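Local coordinates for putative epimerase (Burkholderia cenocepacia, PDB 4LW8), which is a putative NAD(P)-dependent sugar-nucleotide epimerase, probably acting in the biosynthesis of lipopolysaccharide O-antigen, at the interface of chains A and B. Numbering follows the deposited sequence. Chains: chain A/B, Putative epimerase.

The interface of chains A and B. Residues chain A 166, 169-170, 173; chain B 107, 156, 162, 165-166.
A:Tyr169 lays one face of its phenol ring against chain B, and the CD2 methyl of B:Leu165 sits over the middle of that face. This is a CH-pi contact, with CD2 of B:Leu165 3.6 Å from CE2 of A:Tyr169. The two side chains cross at about a right angle, and the CD2 branch does the touching. CG of B:Leu165 is anti to the backbone N (chi1 -176°), and chi2 of 60° leaves CD2 extended away from CA, toward the ring.

B:Pro156 comes in on the same side of the ring, out at its rim: its CD lies 3.6 Å from CD1 of A:Tyr169, with CG close behind. Leucine and proline thus back the ring together. Lower down the tyrosine, CG1 of B:Val162 packs 3.9 Å from CB of A:Tyr169, while CG2, the other branch, meets CD1 of A:Leu173 tip to tip. The second methyl of A:Leu173, CD2, rests 3.4 Å from the carbonyl O of B:Pro156.

A water ties the two backbones together beside this greasy patch. It lies 2.7 Å from the carbonyl O of A:Tyr169 and 2.8 Å from the carbonyl O of B:Pro156, near the plane of the tyrosine ring at its edge.

Toward the centre, the CB methyls of A:Ala166 and B:Ala166 face each other at 3.8 Å; small side chains let the helices come close here. B:Tyr107 lies alongside B:Val162, its OH touching CB of A:Ala170 and its ring edge meeting CG1 of the valine, buttressing that valine from within its own chain.

Most of the patch belongs to helix 159-172 of each chain, with B:Tyr107 supplied by helix 103-122. The former helix also carries the family's Tyr-x-x-x-Lys catalytic motif, within which B:Val162 falls. Two-fold symmetry repeats every contact with chains exchanged, consistent with the helix-bundle dimer common among extended short-chain dehydrogenases/reductases.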
# COMPACT_ATOMS: atom_id res chain seq x y z
N ALA A 166 -2.27 2.43 1.22
CA ALA A 166 -1.93 1.15 1.81
C ALA A 166 -2.74 0.95 3.09
O ALA A 166 -3.19 -0.15 3.39
CB ALA A 166 -0.44 1.06 2.08
N TYR A 169 -6.16 -0.41 2.26
CA TYR A 169 -6.18 -1.84 1.94
C TYR A 169 -5.94 -2.66 3.21
O TYR A 169 -6.59 -3.68 3.41
CB TYR A 169 -5.16 -2.21 0.87
CG TYR A 169 -5.60 -1.87 -0.55
CD1 TYR A 169 -6.59 -2.60 -1.19
CD2 TYR A 169 -5.04 -0.78 -1.24
CE1 TYR A 169 -6.99 -2.30 -2.49
CE2 TYR A 169 -5.46 -0.45 -2.51
CZ TYR A 169 -6.42 -1.21 -3.13
OH TYR A 169 -6.82 -0.88 -4.39
N ALA A 170 -5.03 -2.21 4.07
CA ALA A 170 -4.75 -2.92 5.32
C ALA A 170 -5.98 -2.93 6.21
O ALA A 170 -6.29 -3.93 6.85
CB ALA A 170 -3.57 -2.27 6.07
N LEU A 173 -8.91 -5.49 5.64
CA LEU A 173 -8.72 -6.86 6.14
C LEU A 173 -9.54 -7.09 7.42
O LEU A 173 -9.79 -8.21 7.80
CB LEU A 173 -7.24 -7.17 6.40
CG LEU A 173 -6.28 -6.93 5.23
CD1 LEU A 173 -4.84 -7.23 5.62
CD2 LEU A 173 -6.68 -7.79 4.02
N TYR B 107 5.53 -5.27 6.19
CA TYR B 107 5.39 -3.98 5.52
C TYR B 107 6.73 -3.26 5.36
O TYR B 107 7.01 -2.71 4.29
CB TYR B 107 4.40 -3.10 6.27
CG TYR B 107 2.97 -3.55 6.11
CD1 TYR B 107 2.34 -3.43 4.88
CD2 TYR B 107 2.25 -4.10 7.18
CE1 TYR B 107 1.02 -3.83 4.71
CE2 TYR B 107 0.93 -4.51 7.01
CZ TYR B 107 0.31 -4.36 5.77
OH TYR B 107 -1.00 -4.75 5.58
N PRO B 156 -6.30 -7.31 -2.06
CA PRO B 156 -5.38 -8.16 -1.30
C PRO B 156 -6.03 -8.66 -0.01
O PRO B 156 -6.72 -7.87 0.64
CB PRO B 156 -4.20 -7.21 -1.02
CG PRO B 156 -4.80 -5.84 -1.11
CD PRO B 156 -5.76 -5.95 -2.23
N VAL B 162 -1.19 -7.08 0.86
CA VAL B 162 -1.28 -5.62 0.91
C VAL B 162 0.11 -5.02 0.75
O VAL B 162 0.28 -4.07 -0.01
CB VAL B 162 -1.91 -5.10 2.23
CG1 VAL B 162 -1.85 -3.58 2.29
CG2 VAL B 162 -3.37 -5.55 2.37
N LEU B 165 1.20 -5.03 -2.86
CA LEU B 165 0.52 -3.97 -3.61
C LEU B 165 1.10 -2.59 -3.28
O LEU B 165 1.33 -1.77 -4.16
CB LEU B 165 -0.98 -3.98 -3.33
CG LEU B 165 -1.81 -2.98 -4.15
CD1 LEU B 165 -1.67 -3.25 -5.66
CD2 LEU B 165 -3.29 -3.04 -3.72
N ALA B 166 1.34 -2.35 -2.00
CA ALA B 166 1.91 -1.07 -1.59
C ALA B 166 3.30 -0.90 -2.20
O ALA B 166 3.70 0.22 -2.56
CB ALA B 166 1.96 -0.98 -0.07
O HOH W 1 -7.45 -5.21 1.30